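Local structure of iron-only hydrogenase system regulator (Thermotoga maritima, 2NZC) at residues 10-16 and 47-53; 27-31 and 64-69; 5-10 and 53-59. The protein is of unproven function but is probably a regulator linked to the iron-only hydrogenase system, built as a small ACT-like domain. All blocks are in the same frame, centred on the assembly; numbering follows the deposited sequence.

Contact 1: residues 10-16 and 47-53; sequences LTIVVED and NMAIIFL
Strands 10-15 and 48-53 run side by side as antiparallel neighbours, their axes 4.6 Å apart at closest and at 160°, with extended phi/psi throughout. Leu10-Leu53, Ile12-Ile51 and Val14-Ala49 are hydrogen-bonded pairs. Each is closed by two backbone bonds of 2.7-2.9 Å, such as Ile12 N to Ile51 O at 2.8 Å and Ala49 N to Val14 O at 2.7 Å. Thr11-Phe52, Val13-Ile50 and Glu15-Met48 are the intervening non-hydrogen-bonded pairs, where CA-H...O contacts form, as from Thr11 CA to Ile51 O (3.5 Å). Past the strand end, Asp16 N bonds to Asn47 O (2.8 Å). A water bridges Asp16 OD2 (2.8 Å) and Met48 O (2.9 Å). Asn47, with positive phi, and Met48 both face Val43 in a G1 bulge.

The apolar ends also interlock diagonally: on the helix-covered face, Ile12 CD1 meets Leu53 CD1 (3.8 Å) and Val14 CG2 meets Ile51 CD1 (4.0 Å), both isoleucines being m,t. On the other face, Thr11 CG2 touches the Phe52 ring edge at CD1 (3.9 Å). Here Phe52 stacks on Phe52 of the second subunit. Branched aliphatics on both faces suit a central strand pair buried by helices on one side and a partner subunit on the other.

Contact 2: residues 27-31 and 64-69; sequences LLHNF and ALSGKL
Two helix ends lie antiparallel: Leu27 is level with Leu69 (CA-CA 7.6 Å) and Phe31 with Leu65 (7.5 Å). Residues 27-30 are the last turn of helix 18-30. Phe31 (phi/psi -101/22) is the first residue to leave helical geometry, though its N still bonds to Leu27 O (3.1 Å). Residues 64-69 are regular helix, with Leu69 N bonded to Leu65 O at 2.9 Å.

Apolar bumps carry the fit. Leu27 points at the opposing helix and drops into the hollow between Leu65, Lys68 and Leu69: its CD2 reaches Lys68 CB and Leu69 N (3.5 Å each) and Leu69 CD2 (3.9 Å). In return, Leu65 (t,p) pushes CD1 into the space framed by Leu27 CG (4.1 Å), Leu28 CD2 (3.9 Å) and the Phe31 ring. That methyl sits over the ring face, 4.0 Å from the centroid and 23° off the normal, a CH-pi contact. The Phe31 rim (chi1 m) abuts Ala64, CZ to CB 3.9 Å, and Lys68, CE1 to CD 4.2 Å. Leu28 and Leu69 continue onto Leu53 and Ile12. Packed on one face of a four-stranded antiparallel sheet of order 2-3-1-4, the helices complete the ferredoxin-like beta-alpha-beta-beta-alpha-beta fold of ACT-like domains.

Contact 3: residues 5-10 and 53-59; sequences KRFYIL and LVLKTDN
The Phe7 ring (chi1 m) lies flat over the extended Lys56 chain: Lys56 CG stands 3.9 Å from the ring centroid, 9° off the normal, in a CH-pi contact, while Phe7 CD2 meets Val54 CG1 (4.0 Å) near the ring plane. Lys56 NZ runs on to a salt bridge with Glu45 of the second subunit.

Strands 6-10 and 53-57 are antiparallel (154°, axes 4.6 Å apart at closest). Arg6-Thr57, Tyr8-Leu55 and Leu10-Leu53 are hydrogen-bonded pairs, with Tyr8 N to Leu55 O and Thr57 N to Arg6 O both 2.9 Å. Phe7-Lys56 and Ile9-Val54 are non-hydrogen-bonded. These are the first and third strands of the ferredoxin-like sheet, adjacent at its centre.

On the helix side, Leu10 CD1 packs on Leu55 CD1 (3.7 Å). Tyr8 OH lies 2.6 Å from a water that donates to Thr57 O (2.9 Å) and Asn59 OD1 (3.2 Å); Arg6 NE bonds weakly to Tyr8 OH (3.1 Å). Asp58 N-caps helix 59-69, its OD1 also bonded to Thr61.

How the contacts relate
Contacts 1 and 3 are two lengths of one strand pair, 6-15 with 48-57, meeting at the shared Leu10-Leu53 pair; their centres are about 17 Å apart, on opposite sides of the chain's centre. Contact 2 lies above that junction, its centre about 14 Å from that of contact 1 and 12 Å from that of contact 3. It seats on the strands through Leu28 CD2 to Leu53 CD1 and Ile12 CD1 to Leu69 CD1 (3.8 Å each), and Leu65 CD2 to Leu55 CD2 (3.8 Å). Contact 2 and the helix-side residues of the strand pair make the core between helices and sheet, while the opposite face of contacts 1 and 3 forms part of the interface with the second subunit.

Contact 1: residues 10-16 and 47-53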
loop_
_atom_site.group_PDB
_atom_site.type_symbol
_atom_site.label_atom_id
_atom_site.label_comp_id
_atom_site.label_asym_id
_atom_site.label_seq_id
_atom_site.Cartn_x
_atom_site.Cartn_y
_atom_site.Cartn_z
ATOM N N LEU D 10 -6.198 -9.932 -5.585
ATOM C CA LEU D 10 -7.417 -10.152 -4.809
ATOM C C LEU D 10 -7.849 -8.865 -4.146
ATOM O O LEU D 10 -7.041 -8.178 -3.504
ATOM C CB LEU D 10 -7.174 -11.195 -3.729
ATOM C CG LEU D 10 -7.590 -12.596 -4.139
ATOM C CD1 LEU D 10 -6.422 -13.172 -4.866
ATOM C CD2 LEU D 10 -7.897 -13.408 -2.896
ATOM N N THR D 11 -9.111 -8.526 -4.327
ATOM C CA THR D 11 -9.716 -7.452 -3.559
ATOM C C THR D 11 -10.790 -8.039 -2.665
ATOM O O THR D 11 -11.714 -8.750 -3.134
ATOM C CB THR D 11 -10.340 -6.426 -4.457
ATOM O OG1 THR D 11 -11.350 -7.083 -5.227
ATOM C CG2 THR D 11 -9.306 -5.889 -5.409
ATOM N N ILE D 12 -10.663 -7.741 -1.379
ATOM C CA ILE D 12 -11.571 -8.215 -0.359
ATOM C C ILE D 12 -12.238 -6.991 0.257
ATOM O O ILE D 12 -11.556 -6.041 0.658
ATOM C CB ILE D 12 -10.787 -8.945 0.753
ATOM C CG1 ILE D 12 -9.951 -10.097 0.159
ATOM C CG2 ILE D 12 -11.715 -9.447 1.843
ATOM C CD1 ILE D 12 -8.891 -10.587 1.069
ATOM N N VAL D 13 -13.559 -7.012 0.345
ATOM C CA VAL D 13 -14.297 -5.994 1.092
ATOM C C VAL D 13 -14.949 -6.669 2.310
ATOM O O VAL D 13 -15.787 -7.567 2.168
ATOM C CB VAL D 13 -15.345 -5.288 0.197
ATOM C CG1 VAL D 13 -16.173 -4.313 0.996
ATOM C CG2 VAL D 13 -14.631 -4.562 -0.973
ATOM N N VAL D 14 -14.548 -6.230 3.500
ATOM C CA VAL D 14 -15.013 -6.817 4.757
ATOM C C VAL D 14 -15.878 -5.853 5.561
ATOM O O VAL D 14 -15.547 -4.682 5.676
ATOM C CB VAL D 14 -13.822 -7.203 5.673
ATOM C CG1 VAL D 14 -14.279 -8.195 6.766
ATOM C CG2 VAL D 14 -12.692 -7.782 4.896
ATOM N N GLU D 15 -16.975 -6.346 6.139
ATOM C CA GLU D 15 -17.718 -5.577 7.160
ATOM C C GLU D 15 -16.889 -5.603 8.450
ATOM O O GLU D 15 -16.528 -6.674 8.935
ATOM C CB GLU D 15 -19.126 -6.132 7.348
ATOM C CG GLU D 15 -19.801 -6.414 6.007
ATOM C CD GLU D 15 -21.284 -6.702 6.084
ATOM O OE1 GLU D 15 -21.777 -7.264 7.098
ATOM O OE2 GLU D 15 -21.969 -6.368 5.093
ATOM N N ASP D 16 -16.561 -4.421 8.980
ATOM C CA ASP D 16 -15.449 -4.265 9.937
ATOM C C ASP D 16 -15.819 -4.614 11.369
ATOM O O ASP D 16 -15.336 -3.974 12.317
ATOM C CB ASP D 16 -14.846 -2.843 9.874
ATOM C CG ASP D 16 -13.295 -2.830 9.992
ATOM O OD1 ASP D 16 -12.649 -3.900 9.795
ATOM O OD2 ASP D 16 -12.721 -1.730 10.253
ATOM N N ASN D 47 -18.177 1.404 8.014
ATOM C CA ASN D 47 -17.967 0.211 8.854
ATOM C C ASN D 47 -17.490 -0.976 8.012
ATOM O O ASN D 47 -17.936 -2.115 8.170
ATOM C CB ASN D 47 -19.223 -0.135 9.680
ATOM C CG ASN D 47 -19.585 0.964 10.676
ATOM O OD1 ASN D 47 -18.711 1.547 11.324
ATOM N ND2 ASN D 47 -20.873 1.262 10.789
HETATM N N MSE D 48 -16.579 -0.676 7.095
HETATM C CA MSE D 48 -16.053 -1.661 6.194
HETATM C C MSE D 48 -14.562 -1.479 6.079
HETATM O O MSE D 48 -14.005 -0.476 6.498
HETATM C CB MSE D 48 -16.712 -1.537 4.825
HETATM C CG MSE D 48 -17.954 -2.371 4.676
HETATM SE SE MSE D 48 -18.939 -1.836 3.081
HETATM C CE MSE D 48 -20.697 -2.476 3.596
ATOM N N ALA D 49 -13.907 -2.482 5.531
ATOM C CA ALA D 49 -12.481 -2.430 5.371
ATOM C C ALA D 49 -12.238 -2.985 4.005
ATOM O O ALA D 49 -12.932 -3.929 3.606
ATOM C CB ALA D 49 -11.817 -3.282 6.399
ATOM N N ILE D 50 -11.271 -2.402 3.299
ATOM C CA ILE D 50 -10.823 -2.904 1.986
ATOM C C ILE D 50 -9.455 -3.532 2.166
ATOM O O ILE D 50 -8.624 -2.993 2.907
ATOM C CB ILE D 50 -10.645 -1.750 0.970
ATOM C CG1 ILE D 50 -11.997 -1.083 0.742
ATOM C CG2 ILE D 50 -9.977 -2.292 -0.332
ATOM C CD1 ILE D 50 -11.959 0.338 0.137
ATOM N N ILE D 51 -9.233 -4.691 1.544
ATOM C CA ILE D 51 -7.895 -5.328 1.561
ATOM C C ILE D 51 -7.544 -5.683 0.120
ATOM O O ILE D 51 -8.372 -6.301 -0.596
ATOM C CB ILE D 51 -7.836 -6.643 2.412
ATOM C CG1 ILE D 51 -8.229 -6.390 3.848
ATOM C CG2 ILE D 51 -6.405 -7.233 2.418
ATOM C CD1 ILE D 51 -8.664 -7.675 4.648
ATOM N N PHE D 52 -6.354 -5.264 -0.306
ATOM C CA PHE D 52 -5.819 -5.608 -1.601
ATOM C C PHE D 52 -4.687 -6.575 -1.357
ATOM O O PHE D 52 -3.850 -6.327 -0.473
ATOM C CB PHE D 52 -5.194 -4.392 -2.296
ATOM C CG PHE D 52 -6.140 -3.234 -2.536
ATOM C CD1 PHE D 52 -7.066 -3.279 -3.563
ATOM C CD2 PHE D 52 -6.014 -2.056 -1.806
ATOM C CE1 PHE D 52 -7.898 -2.185 -3.818
ATOM C CE2 PHE D 52 -6.857 -0.966 -2.067
ATOM C CZ PHE D 52 -7.775 -1.047 -3.059
ATOM N N LEU D 53 -4.632 -7.645 -2.161
ATOM C CA LEU D 53 -3.541 -8.642 -2.102
ATOM C C LEU D 53 -2.983 -8.879 -3.501
ATOM O O LEU D 53 -3.731 -8.874 -4.501
ATOM C CB LEU D 53 -4.079 -10.003 -1.576
ATOM C CG LEU D 53 -4.795 -10.033 -0.215
ATOM C CD1 LEU D 53 -5.282 -11.423 0.055
ATOM C CD2 LEU D 53 -3.819 -9.701 0.891
HETATM O O HOH W 1 -14.048 0.456 9.221
#

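Contact 2: residues 27-31 and 64-69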
loop_
_atom_site.group_PDB
_atom_site.type_symbol
_atom_site.label_atom_id
_atom_site.label_comp_id
_atom_site.label_asym_id
_atom_site.label_seq_id
_atom_site.Cartn_x
_atom_site.Cartn_y
_atom_site.Cartn_z
ATOM N N LEU D 27 -7.250 -16.657 8.022
ATOM C CA LEU D 27 -7.094 -17.217 6.691
ATOM C C LEU D 27 -5.854 -16.729 5.956
ATOM O O LEU D 27 -5.076 -17.534 5.426
ATOM C CB LEU D 27 -8.336 -16.908 5.853
ATOM C CG LEU D 27 -8.731 -17.944 4.806
ATOM C CD1 LEU D 27 -8.654 -19.354 5.375
ATOM C CD2 LEU D 27 -10.147 -17.606 4.361
ATOM N N LEU D 28 -5.693 -15.413 5.895
ATOM C CA LEU D 28 -4.540 -14.784 5.256
ATOM C C LEU D 28 -3.212 -15.107 5.958
ATOM O O LEU D 28 -2.180 -15.204 5.297
ATOM C CB LEU D 28 -4.741 -13.269 5.180
ATOM C CG LEU D 28 -5.991 -12.824 4.403
ATOM C CD1 LEU D 28 -5.995 -11.316 4.232
ATOM C CD2 LEU D 28 -6.146 -13.559 3.056
ATOM N N HIS D 29 -3.232 -15.258 7.281
ATOM C CA HIS D 29 -2.079 -15.807 8.005
ATOM C C HIS D 29 -1.741 -17.207 7.470
ATOM O O HIS D 29 -0.584 -17.503 7.184
ATOM C CB HIS D 29 -2.375 -15.851 9.509
ATOM C CG HIS D 29 -1.378 -16.632 10.316
ATOM N ND1 HIS D 29 -1.624 -17.913 10.768
ATOM C CD2 HIS D 29 -0.145 -16.306 10.767
ATOM C CE1 HIS D 29 -0.584 -18.343 11.463
ATOM N NE2 HIS D 29 0.329 -17.386 11.474
ATOM N N ASN D 30 -2.754 -18.069 7.334
ATOM C CA ASN D 30 -2.528 -19.418 6.838
ATOM C C ASN D 30 -1.877 -19.441 5.466
ATOM O O ASN D 30 -1.052 -20.304 5.181
ATOM C CB ASN D 30 -3.829 -20.236 6.804
ATOM C CG ASN D 30 -4.374 -20.563 8.190
ATOM O OD1 ASN D 30 -3.755 -20.276 9.227
ATOM N ND2 ASN D 30 -5.553 -21.176 8.208
ATOM N N PHE D 31 -2.261 -18.497 4.621
ATOM C CA PHE D 31 -1.805 -18.426 3.242
ATOM C C PHE D 31 -0.707 -17.395 3.024
ATOM O O PHE D 31 -0.507 -16.953 1.891
ATOM C CB PHE D 31 -2.986 -18.065 2.320
ATOM C CG PHE D 31 -3.926 -19.186 2.081
ATOM C CD1 PHE D 31 -4.946 -19.476 2.987
ATOM C CD2 PHE D 31 -3.793 -19.973 0.953
ATOM C CE1 PHE D 31 -5.821 -20.522 2.761
ATOM C CE2 PHE D 31 -4.662 -21.033 0.725
ATOM C CZ PHE D 31 -5.684 -21.303 1.623
ATOM N N ALA D 64 -8.262 -22.465 -3.244
ATOM C CA ALA D 64 -8.486 -22.750 -1.828
ATOM C C ALA D 64 -8.795 -21.465 -1.068
ATOM O O ALA D 64 -9.745 -21.428 -0.280
ATOM C CB ALA D 64 -7.266 -23.475 -1.205
ATOM N N LEU D 65 -8.010 -20.422 -1.335
ATOM C CA LEU D 65 -8.125 -19.151 -0.647
ATOM C C LEU D 65 -9.459 -18.452 -0.968
ATOM O O LEU D 65 -10.187 -18.023 -0.074
ATOM C CB LEU D 65 -6.934 -18.239 -1.011
ATOM C CG LEU D 65 -6.887 -16.851 -0.361
ATOM C CD1 LEU D 65 -6.993 -16.935 1.191
ATOM C CD2 LEU D 65 -5.634 -16.067 -0.790
ATOM N N SER D 66 -9.755 -18.337 -2.252
ATOM C CA SER D 66 -11.012 -17.782 -2.753
ATOM C C SER D 66 -12.279 -18.487 -2.233
ATOM O O SER D 66 -13.245 -17.823 -1.828
ATOM C CB SER D 66 -10.976 -17.795 -4.281
ATOM O OG SER D 66 -9.914 -16.937 -4.719
ATOM N N GLY D 67 -12.266 -19.820 -2.248
ATOM C CA GLY D 67 -13.385 -20.622 -1.731
ATOM C C GLY D 67 -13.622 -20.306 -0.270
ATOM O O GLY D 67 -14.758 -20.132 0.158
ATOM N N LYS D 68 -12.532 -20.199 0.488
ATOM C CA LYS D 68 -12.610 -20.000 1.933
ATOM C C LYS D 68 -13.054 -18.594 2.321
ATOM O O LYS D 68 -13.940 -18.440 3.170
ATOM C CB LYS D 68 -11.284 -20.381 2.605
ATOM C CG LYS D 68 -11.002 -21.883 2.550
ATOM C CD LYS D 68 -9.605 -22.201 3.059
ATOM C CE LYS D 68 -9.260 -23.669 2.857
ATOM N NZ LYS D 68 -10.196 -24.555 3.616
ATOM N N LEU D 69 -12.459 -17.578 1.697
ATOM C CA LEU D 69 -12.886 -16.198 1.910
ATOM C C LEU D 69 -14.382 -16.026 1.650
ATOM O O LEU D 69 -15.088 -15.406 2.455
ATOM C CB LEU D 69 -12.062 -15.209 1.059
ATOM C CG LEU D 69 -10.656 -14.901 1.547
ATOM C CD1 LEU D 69 -9.804 -14.227 0.465
ATOM C CD2 LEU D 69 -10.652 -14.097 2.846
#

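Contact 3: residues 5-10 and 53-59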
loop_
_atom_site.group_PDB
_atom_site.type_symbol
_atom_site.label_atom_id
_atom_site.label_comp_id
_atom_site.label_asym_id
_atom_site.label_seq_id
_atom_site.Cartn_x
_atom_site.Cartn_y
_atom_site.Cartn_z
ATOM N N LYS D 5 4.030 -20.920 -10.925
ATOM C CA LYS D 5 3.175 -20.010 -10.175
ATOM C C LYS D 5 2.857 -18.798 -11.041
ATOM O O LYS D 5 3.680 -18.395 -11.867
ATOM C CB LYS D 5 3.865 -19.605 -8.884
ATOM C CG LYS D 5 3.985 -20.745 -7.880
ATOM C CD LYS D 5 4.738 -20.309 -6.627
ATOM C CE LYS D 5 5.056 -21.515 -5.755
ATOM N NZ LYS D 5 3.821 -22.289 -5.446
ATOM N N ARG D 6 1.651 -18.258 -10.875
ATOM C CA ARG D 6 1.170 -17.086 -11.596
ATOM C C ARG D 6 0.787 -15.986 -10.606
ATOM O O ARG D 6 0.503 -16.263 -9.456
ATOM C CB ARG D 6 -0.067 -17.473 -12.408
ATOM C CG ARG D 6 0.277 -18.036 -13.787
ATOM C CD ARG D 6 -0.745 -19.051 -14.358
ATOM N NE ARG D 6 -2.158 -18.796 -14.027
ATOM C CZ ARG D 6 -2.910 -17.784 -14.479
ATOM N NH1 ARG D 6 -2.410 -16.846 -15.281
ATOM N NH2 ARG D 6 -4.182 -17.700 -14.103
ATOM N N PHE D 7 0.758 -14.741 -11.068
ATOM C CA PHE D 7 0.307 -13.646 -10.255
ATOM C C PHE D 7 -1.209 -13.490 -10.297
ATOM O O PHE D 7 -1.845 -13.592 -11.359
ATOM C CB PHE D 7 0.958 -12.330 -10.708
ATOM C CG PHE D 7 2.414 -12.236 -10.395
ATOM C CD1 PHE D 7 3.351 -12.780 -11.259
ATOM C CD2 PHE D 7 2.851 -11.566 -9.255
ATOM C CE1 PHE D 7 4.725 -12.695 -10.989
ATOM C CE2 PHE D 7 4.230 -11.477 -8.975
ATOM C CZ PHE D 7 5.159 -12.056 -9.848
ATOM N N TYR D 8 -1.759 -13.193 -9.134
ATOM C CA TYR D 8 -3.176 -12.923 -8.981
ATOM C C TYR D 8 -3.330 -11.700 -8.145
ATOM O O TYR D 8 -2.511 -11.433 -7.228
ATOM C CB TYR D 8 -3.899 -14.098 -8.300
ATOM C CG TYR D 8 -3.842 -15.390 -9.097
ATOM C CD1 TYR D 8 -4.837 -15.717 -10.021
ATOM C CD2 TYR D 8 -2.790 -16.274 -8.925
ATOM C CE1 TYR D 8 -4.759 -16.906 -10.768
ATOM C CE2 TYR D 8 -2.701 -17.459 -9.637
ATOM C CZ TYR D 8 -3.689 -17.767 -10.556
ATOM O OH TYR D 8 -3.588 -18.935 -11.253
ATOM N N ILE D 9 -4.395 -10.960 -8.447
ATOM C CA ILE D 9 -4.830 -9.844 -7.623
ATOM C C ILE D 9 -6.138 -10.225 -6.883
ATOM O O ILE D 9 -7.089 -10.757 -7.499
ATOM C CB ILE D 9 -5.065 -8.619 -8.516
ATOM C CG1 ILE D 9 -3.740 -8.148 -9.114
ATOM C CG2 ILE D 9 -5.734 -7.510 -7.741
ATOM C CD1 ILE D 9 -3.870 -7.737 -10.559
ATOM N N LEU D 10 -6.198 -9.932 -5.585
ATOM C CA LEU D 10 -7.417 -10.152 -4.809
ATOM C C LEU D 10 -7.849 -8.865 -4.146
ATOM O O LEU D 10 -7.041 -8.178 -3.504
ATOM C CB LEU D 10 -7.174 -11.195 -3.729
ATOM C CG LEU D 10 -7.590 -12.596 -4.139
ATOM C CD1 LEU D 10 -6.422 -13.172 -4.866
ATOM C CD2 LEU D 10 -7.897 -13.408 -2.896
ATOM N N LEU D 53 -4.632 -7.645 -2.161
ATOM C CA LEU D 53 -3.541 -8.642 -2.102
ATOM C C LEU D 53 -2.983 -8.879 -3.501
ATOM O O LEU D 53 -3.731 -8.874 -4.501
ATOM C CB LEU D 53 -4.079 -10.003 -1.576
ATOM C CG LEU D 53 -4.795 -10.033 -0.215
ATOM C CD1 LEU D 53 -5.282 -11.423 0.055
ATOM C CD2 LEU D 53 -3.819 -9.701 0.891
ATOM N N VAL D 54 -1.668 -9.052 -3.571
ATOM C CA VAL D 54 -0.996 -9.625 -4.747
ATOM C C VAL D 54 -0.418 -10.966 -4.277
ATOM O O VAL D 54 0.242 -11.023 -3.231
ATOM C CB VAL D 54 0.146 -8.707 -5.287
ATOM C CG1 VAL D 54 0.802 -9.377 -6.545
ATOM C CG2 VAL D 54 -0.426 -7.332 -5.669
ATOM N N LEU D 55 -0.689 -12.041 -5.025
ATOM C CA LEU D 55 -0.131 -13.337 -4.705
ATOM C C LEU D 55 0.606 -13.799 -5.916
ATOM O O LEU D 55 0.262 -13.415 -7.035
ATOM C CB LEU D 55 -1.232 -14.360 -4.401
ATOM C CG LEU D 55 -1.926 -14.177 -3.046
ATOM C CD1 LEU D 55 -3.176 -13.342 -3.194
ATOM C CD2 LEU D 55 -2.218 -15.546 -2.457
ATOM N N LYS D 56 1.639 -14.602 -5.707
ATOM C CA LYS D 56 2.179 -15.391 -6.801
ATOM C C LYS D 56 2.063 -16.841 -6.358
ATOM O O LYS D 56 2.747 -17.270 -5.440
ATOM C CB LYS D 56 3.620 -15.023 -7.118
ATOM C CG LYS D 56 4.113 -15.667 -8.426
ATOM C CD LYS D 56 5.577 -15.406 -8.658
ATOM C CE LYS D 56 6.082 -16.170 -9.863
ATOM N NZ LYS D 56 7.541 -16.413 -9.715
ATOM N N THR D 57 1.165 -17.590 -6.979
ATOM C CA THR D 57 0.847 -18.896 -6.441
ATOM C C THR D 57 0.277 -19.844 -7.487
ATOM O O THR D 57 0.214 -19.520 -8.673
ATOM C CB THR D 57 -0.063 -18.791 -5.183
ATOM O OG1 THR D 57 -0.002 -20.038 -4.473
ATOM C CG2 THR D 57 -1.481 -18.488 -5.557
ATOM N N ASP D 58 -0.117 -21.035 -7.067
ATOM C CA ASP D 58 -0.566 -22.000 -8.070
ATOM C C ASP D 58 -2.098 -22.089 -8.061
ATOM O O ASP D 58 -2.769 -21.361 -7.313
ATOM C CB ASP D 58 0.139 -23.351 -7.901
ATOM C CG ASP D 58 -0.038 -23.931 -6.535
ATOM O OD1 ASP D 58 -0.873 -23.406 -5.786
ATOM O OD2 ASP D 58 0.639 -24.935 -6.214
ATOM N N ASN D 59 -2.639 -22.926 -8.933
ATOM C CA ASN D 59 -4.076 -23.031 -9.080
ATOM C C ASN D 59 -4.762 -23.553 -7.833
ATOM O O ASN D 59 -5.791 -23.004 -7.427
ATOM C CB ASN D 59 -4.413 -23.937 -10.267
ATOM C CG ASN D 59 -4.703 -23.154 -11.515
ATOM O OD1 ASN D 59 -4.063 -22.121 -11.779
ATOM N ND2 ASN D 59 -5.692 -23.623 -12.298
HETATM O O HOH W 2 -1.521 -20.434 -10.747
#